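Local coordinates for VWFA domain-containing protein (Alicyclobacillus acidocaldarius subsp. acidocaldarius, PDB 3RAG), which is of unknown function but has a von Willebrand factor type A fold and binds a sodium ion, probably at a metal-ion-dependent adhesion site, at residues 13-18 with 216-221; 32-35 with 40-43; 137-142 with 156-161; 175-180 with 222-227. All coordinates share one frame; numbering follows the deposited sequence.

Interaction 1. Residues 13-18 with 216-221. With NA (sodium ion), chain C.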
loop_
_atom_site.group_PDB
_atom_site.type_symbol
_atom_site.label_atom_id
_atom_site.label_comp_id
_atom_site.label_asym_id
_atom_site.label_seq_id
_atom_site.Cartn_x
_atom_site.Cartn_y
_atom_site.Cartn_z
ATOM N N ILE A 13 2.747 0.014 1.377
ATOM C CA ILE A 13 2.964 0.760 0.147
ATOM C C ILE A 13 1.968 0.187 -0.850
ATOM O O ILE A 13 1.926 -1.027 -1.056
ATOM C CB ILE A 13 4.393 0.530 -0.396
ATOM C CG1 ILE A 13 5.448 1.070 0.596
ATOM C CG2 ILE A 13 4.536 1.148 -1.802
ATOM C CD1 ILE A 13 6.909 0.641 0.271
ATOM N N LEU A 14 1.153 1.044 -1.458
ATOM C CA LEU A 14 0.179 0.566 -2.436
ATOM C C LEU A 14 0.572 1.114 -3.803
ATOM O O LEU A 14 0.525 2.314 -4.037
ATOM C CB LEU A 14 -1.232 1.054 -2.065
ATOM C CG LEU A 14 -2.277 0.815 -3.158
ATOM C CD1 LEU A 14 -2.480 -0.688 -3.374
ATOM C CD2 LEU A 14 -3.606 1.479 -2.770
ATOM N N VAL A 15 0.959 0.234 -4.719
ATOM C CA VAL A 15 1.362 0.682 -6.045
ATOM C C VAL A 15 0.167 0.515 -6.982
ATOM O O VAL A 15 -0.413 -0.569 -7.043
ATOM C CB VAL A 15 2.514 -0.182 -6.573
ATOM C CG1 VAL A 15 2.908 0.272 -7.989
ATOM C CG2 VAL A 15 3.718 -0.096 -5.600
ATOM N N ILE A 16 -0.173 1.568 -7.719
ATOM C CA ILE A 16 -1.247 1.511 -8.711
ATOM C C ILE A 16 -0.633 1.797 -10.080
ATOM O O ILE A 16 -0.038 2.872 -10.295
ATOM C CB ILE A 16 -2.385 2.506 -8.382
ATOM C CG1 ILE A 16 -2.955 2.187 -6.982
ATOM C CG2 ILE A 16 -3.465 2.425 -9.461
ATOM C CD1 ILE A 16 -4.055 3.150 -6.494
ATOM N N THR A 17 -0.762 0.858 -11.012
ATOM C CA THR A 17 0.087 0.915 -12.195
ATOM C C THR A 17 -0.611 0.298 -13.398
ATOM O O THR A 17 -1.513 -0.531 -13.233
ATOM C CB THR A 17 1.443 0.172 -11.890
ATOM O OG1 THR A 17 2.349 0.309 -12.982
ATOM C CG2 THR A 17 1.198 -1.354 -11.639
ATOM N N ASP A 18 -0.209 0.690 -14.605
ATOM C CA ASP A 18 -0.756 0.033 -15.803
ATOM C C ASP A 18 0.263 -0.781 -16.598
ATOM O O ASP A 18 0.081 -1.026 -17.801
ATOM C CB ASP A 18 -1.552 1.002 -16.706
ATOM C CG ASP A 18 -0.665 1.976 -17.448
ATOM O OD1 ASP A 18 0.512 2.106 -17.064
ATOM O OD2 ASP A 18 -1.152 2.651 -18.382
ATOM N N PRO A 216 12.497 2.689 -8.110
ATOM C CA PRO A 216 12.747 3.903 -7.324
ATOM C C PRO A 216 11.489 4.383 -6.583
ATOM O O PRO A 216 11.590 4.874 -5.469
ATOM C CB PRO A 216 13.180 4.912 -8.392
ATOM C CG PRO A 216 13.875 4.039 -9.414
ATOM C CD PRO A 216 12.999 2.815 -9.491
ATOM N N ALA A 217 10.303 4.204 -7.171
ATOM C CA ALA A 217 9.079 4.571 -6.453
ATOM C C ALA A 217 8.915 3.816 -5.130
ATOM O O ALA A 217 8.626 4.413 -4.081
ATOM C CB ALA A 217 7.848 4.336 -7.333
ATOM N N ILE A 218 9.059 2.498 -5.186
ATOM C CA ILE A 218 8.955 1.690 -3.981
ATOM C C ILE A 218 10.024 2.074 -2.944
ATOM O O ILE A 218 9.740 2.173 -1.754
ATOM C CB ILE A 218 9.013 0.181 -4.313
ATOM C CG1 ILE A 218 7.757 -0.194 -5.124
ATOM C CG2 ILE A 218 9.058 -0.658 -3.030
ATOM C CD1 ILE A 218 7.771 -1.629 -5.665
ATOM N N ASP A 219 11.259 2.260 -3.389
ATOM C CA ASP A 219 12.325 2.687 -2.474
ATOM C C ASP A 219 12.009 4.050 -1.822
ATOM O O ASP A 219 12.202 4.249 -0.624
ATOM C CB ASP A 219 13.650 2.788 -3.229
ATOM C CG ASP A 219 14.293 1.401 -3.481
ATOM O OD1 ASP A 219 14.171 0.502 -2.607
ATOM O OD2 ASP A 219 14.922 1.241 -4.541
ATOM N N HIS A 220 11.518 4.986 -2.619
ATOM C CA HIS A 220 11.120 6.286 -2.064
ATOM C C HIS A 220 10.016 6.115 -1.018
ATOM O O HIS A 220 10.081 6.673 0.083
ATOM C CB HIS A 220 10.684 7.227 -3.203
ATOM C CG HIS A 220 10.431 8.637 -2.759
ATOM N ND1 HIS A 220 9.952 9.607 -3.617
ATOM C CD2 HIS A 220 10.564 9.235 -1.551
ATOM C CE1 HIS A 220 9.820 10.747 -2.960
ATOM N NE2 HIS A 220 10.174 10.545 -1.701
ATOM N N ALA A 221 9.010 5.314 -1.349
ATOM C CA ALA A 221 7.921 5.038 -0.416
ATOM C C ALA A 221 8.429 4.441 0.902
ATOM O O ALA A 221 8.010 4.843 1.981
ATOM C CB ALA A 221 6.898 4.086 -1.070
HETATM NA NA NA C . 2.481 2.478 -18.441
HETATM O O HOH W 1 3.588 1.596 -16.377
HETATM O O HOH W 2 4.115 0.653 -19.903
#
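Asp18 OD1 binds the sodium ion at 2.4 Å. Water 1 lies 2.5 Å from the ion and water 2 stands off at 2.9 Å. Ser144 and Ser146 complete the site. These two serines belong to an Asp-x-Ser-x-Ser sequence, which is consistent with the metal-ion-dependent adhesion site of the von Willebrand factor type A fold. Only one carboxylate oxygen of Asp18 binds the metal; OD2 turns to a salt bridge with Lys150, which probably offsets its charge. The site sits at the C-terminal end of strand 10-17. Further back along that strand, helix 214-232 packs on the sheet. The short axes of 13-17 and 216-221 are 9.4 Å apart and run nearly antiparallel, at 154°. No hydrogen bond crosses this contact; aliphatic side chains make it, with one methyl against a backbone oxygen. Ile13 holds CG1 anti to its carbonyl carbon (chi1 -64°), and CD1 reaches into the groove between Ala221 and Ile218. Ile13 CD1 touches Ala221 CB at 3.7 Å and Ile218 O at 3.8 Å. The small Ala221 probably lets the helix come close. An alanine in place of Ile13 would remove this reach and would probably leave a gap under Ala221 and Ile218. Two residues further along the strand, toward the metal, the side chains of Val15 and Ile218 cross at about a right angle, Val15 CG2 meeting Ile218 CG1 at 4.1 Å.

Interaction 2. Residues 32-35 with 40-43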
loop_
_atom_site.group_PDB
_atom_site.type_symbol
_atom_site.label_atom_id
_atom_site.label_comp_id
_atom_site.label_asym_id
_atom_site.label_seq_id
_atom_site.Cartn_x
_atom_site.Cartn_y
_atom_site.Cartn_z
ATOM N N ARG A 32 11.297 -6.364 -1.778
ATOM C CA ARG A 32 11.929 -7.302 -0.842
ATOM C C ARG A 32 12.642 -6.509 0.274
ATOM O O ARG A 32 12.528 -6.840 1.457
ATOM C CB ARG A 32 12.903 -8.221 -1.592
ATOM C CG ARG A 32 13.426 -9.401 -0.777
ATOM C CD ARG A 32 14.244 -10.336 -1.683
ATOM N NE ARG A 32 13.362 -11.053 -2.600
ATOM C CZ ARG A 32 13.492 -11.077 -3.919
ATOM N NH1 ARG A 32 12.625 -11.762 -4.654
ATOM N NH2 ARG A 32 14.487 -10.434 -4.507
ATOM N N ARG A 33 13.367 -5.453 -0.102
ATOM C CA ARG A 33 13.961 -4.541 0.892
ATOM C C ARG A 33 12.935 -3.935 1.836
ATOM O O ARG A 33 13.126 -3.917 3.053
ATOM C CB ARG A 33 14.705 -3.388 0.214
ATOM C CG ARG A 33 16.031 -3.772 -0.396
ATOM C CD ARG A 33 16.825 -2.530 -0.836
ATOM N NE ARG A 33 16.261 -1.843 -2.001
ATOM C CZ ARG A 33 16.465 -2.215 -3.267
ATOM N NH1 ARG A 33 17.198 -3.290 -3.548
ATOM N NH2 ARG A 33 15.933 -1.520 -4.261
ATOM N N ALA A 34 11.860 -3.394 1.271
ATOM C CA ALA A 34 10.786 -2.828 2.089
ATOM C C ALA A 34 10.259 -3.824 3.119
ATOM O O ALA A 34 10.068 -3.477 4.294
ATOM C CB ALA A 34 9.647 -2.335 1.196
ATOM N N HIS A 35 10.000 -5.052 2.672
ATOM C CA HIS A 35 9.397 -6.067 3.530
ATOM C C HIS A 35 10.285 -6.472 4.707
ATOM O O HIS A 35 9.773 -6.870 5.749
ATOM C CB HIS A 35 8.962 -7.287 2.711
ATOM C CG HIS A 35 8.012 -8.196 3.441
ATOM N ND1 HIS A 35 6.828 -7.748 3.982
ATOM C CD2 HIS A 35 8.085 -9.518 3.726
ATOM C CE1 HIS A 35 6.199 -8.760 4.561
ATOM N NE2 HIS A 35 6.940 -9.843 4.418
ATOM N N VAL A 40 4.387 -3.842 4.071
ATOM C CA VAL A 40 3.740 -4.759 3.133
ATOM C C VAL A 40 3.504 -3.970 1.847
ATOM O O VAL A 40 3.037 -2.826 1.911
ATOM C CB VAL A 40 2.388 -5.274 3.689
ATOM C CG1 VAL A 40 1.519 -5.842 2.544
ATOM C CG2 VAL A 40 2.636 -6.327 4.800
ATOM N N VAL A 41 3.831 -4.566 0.691
ATOM C CA VAL A 41 3.658 -3.871 -0.590
ATOM C C VAL A 41 2.546 -4.569 -1.360
ATOM O O VAL A 41 2.632 -5.776 -1.629
ATOM C CB VAL A 41 4.957 -3.881 -1.442
ATOM C CG1 VAL A 41 4.786 -3.043 -2.727
ATOM C CG2 VAL A 41 6.134 -3.349 -0.620
ATOM N N ASN A 42 1.499 -3.810 -1.680
ATOM C CA ASN A 42 0.360 -4.295 -2.467
ATOM C C ASN A 42 0.398 -3.651 -3.852
ATOM O O ASN A 42 0.908 -2.528 -4.008
ATOM C CB ASN A 42 -0.954 -3.884 -1.792
ATOM C CG ASN A 42 -1.194 -4.601 -0.466
ATOM O OD1 ASN A 42 -1.719 -4.017 0.508
ATOM N ND2 ASN A 42 -0.819 -5.839 -0.419
ATOM N N VAL A 43 -0.087 -4.356 -4.869
ATOM C CA VAL A 43 -0.061 -3.801 -6.227
ATOM C C VAL A 43 -1.422 -3.977 -6.889
ATOM O O VAL A 43 -1.978 -5.084 -6.917
ATOM C CB VAL A 43 0.985 -4.509 -7.109
ATOM C CG1 VAL A 43 1.080 -3.800 -8.495
ATOM C CG2 VAL A 43 2.360 -4.552 -6.404
#
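Ala34 meets Val41 methyl to methyl, with Ala34 CB 4.1 Å from Val41 CG2. This is the apolar core of the contact. With CG1 anti to its backbone N (chi1 -175°), Val41 turns CG2 to the helix. The second touch is looser. His35 presents the edge of its imidazole, and Val40 CG2 lies near the ring plane, 4.3 Å from His35 CE1. The CB of Val40 points away from the helix, and only this one methyl returns to the ring. His35 is held by a neighbour in the turn: ND1 donates a hydrogen bond to the backbone O of Ile39. That bond helps fix how the ring is turned. Helix 27-36 and strand 40-46 are the second and third elements of a beta-alpha-beta unit that starts with strand 10-17. The turn between them is short, and the CA atoms of His35 and Val40 are 5.8 Å apart. Further out, Ala34 also rests on Ile13 of the first strand. Val41 is flanked by Ile63 of helix 58-66, and Val40 by Thr94 of helix 79-106 on the other face of the sheet. Strand 40-46 is paired in parallel with strand 10-17, Asn42 bonding through its backbone to Ile13 and Val15. On the flank next to helix 214-232, Arg33 makes a salt bridge to Asp219.

Interaction 3. Residues 137-142 with 156-161; sequences LVVCLD and EAVRDL
Segment 137-142 and helix segment 156-161 run almost exactly antiparallel, at 173°, with axes 11.2 Å apart and the closest CA pair, Val139 CA and Val158 CA, at 8.0 Å. Alternate strand residues Leu137, Val139 and Leu141 all face the helix. Val158 CG2 is the shared methyl. It sits between Val139 CG1, at 4.1 Å, and Leu141 CD2, at 4.0 Å. Leu141 CD1 is almost as near, so the forked end of that leucine straddles the methyl. Val158 has CG1 anti to its backbone N (chi1 171°), which leaves CG2 anti to the carbonyl carbon and turned to the strand. The valines slide past each other in opposite directions, while Leu141 meets Val158 at a slant. One helix turn on, Leu137 and Leu161 meet tip to tip, their CD2 atoms 4.1 Å apart. No hydrogen bond crosses the contact. It is the first half of the beta-alpha-beta unit 135-142, 151-165, 172-179 of the von Willebrand factor type A fold. Strand 135-142 lies between strands 10-17 and 172-179. Leu161 also touches Leu14 of strand 10-17, and Ala157 packs on helix 79-106, which covers the same face.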
loop_
_atom_site.group_PDB
_atom_site.type_symbol
_atom_site.label_atom_id
_atom_site.label_comp_id
_atom_site.label_asym_id
_atom_site.label_seq_id
_atom_site.Cartn_x
_atom_site.Cartn_y
_atom_site.Cartn_z
ATOM N N LEU A 137 0.571 4.743 5.236
ATOM C CA LEU A 137 0.336 4.241 3.885
ATOM C C LEU A 137 0.958 5.205 2.894
ATOM O O LEU A 137 0.694 6.418 2.948
ATOM C CB LEU A 137 -1.180 4.199 3.625
ATOM C CG LEU A 137 -1.644 3.867 2.198
ATOM C CD1 LEU A 137 -1.203 2.489 1.766
ATOM C CD2 LEU A 137 -3.170 4.014 2.021
ATOM N N VAL A 138 1.781 4.688 1.985
ATOM C CA VAL A 138 2.228 5.508 0.876
ATOM C C VAL A 138 1.600 4.948 -0.382
ATOM O O VAL A 138 1.757 3.757 -0.692
ATOM C CB VAL A 138 3.757 5.471 0.702
ATOM C CG1 VAL A 138 4.151 6.319 -0.501
ATOM C CG2 VAL A 138 4.428 6.009 1.973
ATOM N N VAL A 139 0.872 5.796 -1.103
ATOM C CA VAL A 139 0.266 5.373 -2.361
ATOM C C VAL A 139 1.211 5.842 -3.483
ATOM O O VAL A 139 1.504 7.047 -3.572
ATOM C CB VAL A 139 -1.121 6.026 -2.532
ATOM C CG1 VAL A 139 -1.738 5.593 -3.853
ATOM C CG2 VAL A 139 -2.051 5.659 -1.349
ATOM N N CYS A 140 1.714 4.901 -4.300
ATOM C CA CYS A 140 2.654 5.200 -5.397
ATOM C C CYS A 140 1.882 5.108 -6.686
ATOM O O CYS A 140 1.397 4.035 -7.025
ATOM C CB CYS A 140 3.791 4.169 -5.494
ATOM S SG CYS A 140 4.775 4.071 -4.013
ATOM N N LEU A 141 1.755 6.228 -7.387
ATOM C CA LEU A 141 0.913 6.306 -8.573
ATOM C C LEU A 141 1.765 6.436 -9.832
ATOM O O LEU A 141 2.536 7.398 -10.004
ATOM C CB LEU A 141 -0.037 7.521 -8.467
ATOM C CG LEU A 141 -0.925 7.513 -7.229
ATOM C CD1 LEU A 141 -1.820 8.756 -7.194
ATOM C CD2 LEU A 141 -1.803 6.231 -7.301
ATOM N N ASP A 142 1.589 5.459 -10.712
ATOM C CA ASP A 142 2.231 5.405 -12.024
ATOM C C ASP A 142 1.676 6.578 -12.813
ATOM O O ASP A 142 0.453 6.733 -12.901
ATOM C CB ASP A 142 1.776 4.085 -12.642
ATOM C CG ASP A 142 2.416 3.759 -13.983
ATOM O OD1 ASP A 142 2.887 4.656 -14.710
ATOM O OD2 ASP A 142 2.384 2.543 -14.324
ATOM N N GLU A 156 -9.759 9.925 -8.235
ATOM C CA GLU A 156 -10.985 9.739 -7.443
ATOM C C GLU A 156 -10.862 8.547 -6.485
ATOM O O GLU A 156 -11.335 8.593 -5.334
ATOM C CB GLU A 156 -12.194 9.543 -8.353
ATOM C CG GLU A 156 -12.401 10.648 -9.352
ATOM C CD GLU A 156 -13.686 11.413 -9.119
ATOM O OE1 GLU A 156 -14.027 11.658 -7.936
ATOM O OE2 GLU A 156 -14.353 11.767 -10.118
ATOM N N ALA A 157 -10.243 7.475 -6.971
ATOM C CA ALA A 157 -10.071 6.253 -6.185
ATOM C C ALA A 157 -9.205 6.499 -4.960
ATOM O O ALA A 157 -9.462 5.957 -3.875
ATOM C CB ALA A 157 -9.452 5.129 -7.054
ATOM N N VAL A 158 -8.155 7.290 -5.137
ATOM C CA VAL A 158 -7.249 7.558 -4.034
ATOM C C VAL A 158 -7.934 8.423 -2.984
ATOM O O VAL A 158 -7.791 8.203 -1.780
ATOM C CB VAL A 158 -5.960 8.220 -4.537
ATOM C CG1 VAL A 158 -5.118 8.704 -3.382
ATOM C CG2 VAL A 158 -5.179 7.198 -5.398
ATOM N N ARG A 159 -8.687 9.413 -3.447
ATOM C CA ARG A 159 -9.471 10.234 -2.540
ATOM C C ARG A 159 -10.444 9.349 -1.754
ATOM O O ARG A 159 -10.558 9.467 -0.536
ATOM C CB ARG A 159 -10.214 11.326 -3.322
ATOM C CG ARG A 159 -11.173 12.149 -2.458
ATOM C CD ARG A 159 -12.011 13.098 -3.299
ATOM N NE ARG A 159 -12.900 13.901 -2.461
ATOM C CZ ARG A 159 -14.135 13.538 -2.126
ATOM N NH1 ARG A 159 -14.632 12.383 -2.562
ATOM N NH2 ARG A 159 -14.875 14.327 -1.355
ATOM N N ASP A 160 -11.134 8.458 -2.451
ATOM C CA ASP A 160 -12.119 7.582 -1.803
ATOM C C ASP A 160 -11.465 6.622 -0.808
ATOM O O ASP A 160 -12.034 6.308 0.239
ATOM C CB ASP A 160 -12.878 6.776 -2.852
ATOM C CG ASP A 160 -13.893 7.604 -3.598
ATOM O OD1 ASP A 160 -14.089 8.783 -3.234
ATOM O OD2 ASP A 160 -14.506 7.064 -4.544
ATOM N N LEU A 161 -10.268 6.154 -1.136
ATOM C CA LEU A 161 -9.565 5.239 -0.247
ATOM C C LEU A 161 -9.284 5.938 1.069
ATOM O O LEU A 161 -9.557 5.403 2.147
ATOM C CB LEU A 161 -8.262 4.750 -0.894
ATOM C CG LEU A 161 -7.294 3.912 -0.050
ATOM C CD1 LEU A 161 -7.940 2.599 0.399
ATOM C CD2 LEU A 161 -6.049 3.609 -0.906
#

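Interaction 4. Residues 175-180 with 222-227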
loop_
_atom_site.group_PDB
_atom_site.type_symbol
_atom_site.label_atom_id
_atom_site.label_comp_id
_atom_site.label_asym_id
_atom_site.label_seq_id
_atom_site.Cartn_x
_atom_site.Cartn_y
_atom_site.Cartn_z
ATOM N N SER A 175 0.654 9.318 2.478
ATOM C CA SER A 175 1.478 10.156 1.605
ATOM C C SER A 175 1.269 9.638 0.188
ATOM O O SER A 175 0.936 8.459 -0.006
ATOM C CB SER A 175 2.951 10.014 2.002
ATOM O OG SER A 175 3.794 10.698 1.089
ATOM N N VAL A 176 1.449 10.504 -0.805
ATOM C CA VAL A 176 1.276 10.071 -2.181
ATOM C C VAL A 176 2.523 10.443 -2.970
ATOM O O VAL A 176 3.065 11.556 -2.840
ATOM C CB VAL A 176 0.039 10.763 -2.828
ATOM C CG1 VAL A 176 -0.096 10.379 -4.308
ATOM C CG2 VAL A 176 -1.247 10.467 -2.016
ATOM N N ILE A 177 3.012 9.495 -3.757
ATOM C CA ILE A 177 4.052 9.829 -4.699
ATOM C C ILE A 177 3.663 9.387 -6.086
ATOM O O ILE A 177 2.849 8.474 -6.260
ATOM C CB ILE A 177 5.420 9.237 -4.322
ATOM C CG1 ILE A 177 5.406 7.742 -4.388
ATOM C CG2 ILE A 177 5.842 9.642 -2.920
ATOM C CD1 ILE A 177 6.715 7.160 -3.838
ATOM N N ALA A 178 4.234 10.064 -7.072
ATOM C CA ALA A 178 4.053 9.736 -8.475
ATOM C C ALA A 178 5.387 9.267 -9.056
ATOM O O ALA A 178 6.448 9.721 -8.643
ATOM C CB ALA A 178 3.592 10.969 -9.244
ATOM N N PHE A 179 5.319 8.360 -10.022
ATOM C CA PHE A 179 6.496 7.920 -10.741
ATOM C C PHE A 179 6.125 7.778 -12.208
ATOM O O PHE A 179 5.129 7.144 -12.542
ATOM C CB PHE A 179 7.083 6.607 -10.164
ATOM C CG PHE A 179 6.157 5.407 -10.226
ATOM C CD1 PHE A 179 6.343 4.436 -11.203
ATOM C CD2 PHE A 179 5.130 5.236 -9.299
ATOM C CE1 PHE A 179 5.527 3.319 -11.266
ATOM C CE2 PHE A 179 4.286 4.089 -9.343
ATOM C CZ PHE A 179 4.489 3.133 -10.324
ATOM N N PRO A 180 6.919 8.379 -13.094
ATOM C CA PRO A 180 8.174 9.104 -12.836
ATOM C C PRO A 180 7.963 10.519 -12.268
ATOM O O PRO A 180 6.828 10.940 -12.060
ATOM C CB PRO A 180 8.800 9.204 -14.231
ATOM C CG PRO A 180 7.626 9.238 -15.163
ATOM C CD PRO A 180 6.565 8.363 -14.530
ATOM N N ALA A 222 9.339 3.479 0.813
ATOM C CA ALA A 222 9.834 2.839 2.032
ATOM C C ALA A 222 10.610 3.850 2.863
ATOM O O ALA A 222 10.505 3.861 4.092
ATOM C CB ALA A 222 10.716 1.634 1.689
ATOM N N ASP A 223 11.389 4.690 2.184
ATOM C CA ASP A 223 12.122 5.773 2.852
ATOM C C ASP A 223 11.187 6.692 3.631
ATOM O O ASP A 223 11.481 7.074 4.769
ATOM C CB ASP A 223 12.929 6.620 1.848
ATOM C CG ASP A 223 14.256 5.982 1.474
ATOM O OD1 ASP A 223 14.521 4.847 1.920
ATOM O OD2 ASP A 223 15.035 6.606 0.731
ATOM N N LEU A 224 10.082 7.080 2.992
ATOM C CA LEU A 224 9.087 7.948 3.623
ATOM C C LEU A 224 8.509 7.300 4.868
ATOM O O LEU A 224 8.352 7.961 5.905
ATOM C CB LEU A 224 7.959 8.281 2.634
ATOM C CG LEU A 224 8.339 9.269 1.528
ATOM C CD1 LEU A 224 7.272 9.266 0.423
ATOM C CD2 LEU A 224 8.528 10.654 2.115
ATOM N N LEU A 225 8.182 6.012 4.771
ATOM C CA LEU A 225 7.604 5.285 5.907
ATOM C C LEU A 225 8.583 5.219 7.078
ATOM O O LEU A 225 8.216 5.432 8.238
ATOM C CB LEU A 225 7.155 3.868 5.489
ATOM C CG LEU A 225 5.905 3.814 4.599
ATOM C CD1 LEU A 225 5.760 2.452 3.899
ATOM C CD2 LEU A 225 4.611 4.171 5.395
ATOM N N LEU A 226 9.838 4.938 6.771
ATOM C CA LEU A 226 10.853 4.829 7.810
ATOM C C LEU A 226 11.161 6.186 8.457
ATOM O O LEU A 226 11.351 6.265 9.669
ATOM C CB LEU A 226 12.123 4.179 7.250
ATOM C CG LEU A 226 11.922 2.733 6.761
ATOM C CD1 LEU A 226 13.197 2.189 6.121
ATOM C CD2 LEU A 226 11.447 1.801 7.873
ATOM N N SER A 227 11.201 7.246 7.655
ATOM C CA SER A 227 11.414 8.594 8.195
ATOM C C SER A 227 10.246 9.007 9.070
ATOM O O SER A 227 10.429 9.646 10.115
ATOM C CB SER A 227 11.574 9.621 7.076
ATOM O OG SER A 227 12.671 9.286 6.256
#
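Leu224 lies across two strand residues and touches both with one methyl. Its CD1 is 3.7 Å from Ile177 CG2 and 3.8 Å from Ser175 OG. The leucine keeps CG anti to its carbonyl carbon (chi1 -73°), and CD1 continues the extended chain, anti to CA. This carries the methyl from the helix down to the sheet. Its CB points toward the strand, and the CB atoms of Ser175 and Ile177 point back toward the helix. Ser175 and Ile177 are two apart in the strand, so both use the same face. Ile177 and Leu224 slide past each other in opposite directions rather than meeting end on. Ile177 has its CG1 branch between the backbone N and the carbonyl carbon (chi1 66°). CG2 is thus the branch left for Leu224. The CG1 branch runs on instead to helix 214-232 nearer its start, where Ile177 CD1 packs against Ala217 O. On the side of strand 135-142, Ile177 CD1 is 3.7 Å from Cys140 SG. The contact joins the helix to strand 172-179 of the von Willebrand factor type A sheet. The antiparallel edge strand 188-194 lies alongside, and its Leu189 touches both Ser175 and Ile177. Ser175 OG spends its proton on Gln191 O in that edge strand. The buried hydroxyl is therefore satisfied within the sheet, and toward Leu224 it offers only van der Waals contact. The join is small, 97 Å², and rests on shape: one leucine methyl against a methyl and an already bonded hydroxyl, with no hydrogen bond across it.

All four interactions pack helices on one central sheet, and none has a hydrogen bond across its segments. Interactions 1, 2 and 4 lie on one face, interaction 3 on the other. Interactions 1 and 4 share helix 214-232. They meet where Ile13 CG1 lies 3.6 Å from Leu225 CD1. The touching residues of interactions 1 and 3 are all buried, and the two bury nearly the same area. Interaction 1 is the one that carries a metal ligand. Interactions 2 and 4 bury less and reach partly exposed residues, His35 and Leu224. The metal ligand and the bond of Thr17 OG1 to Asp142 OD2, 2.6 Å, lie at the C-terminal strand ends, where interactions 1 and 3 join.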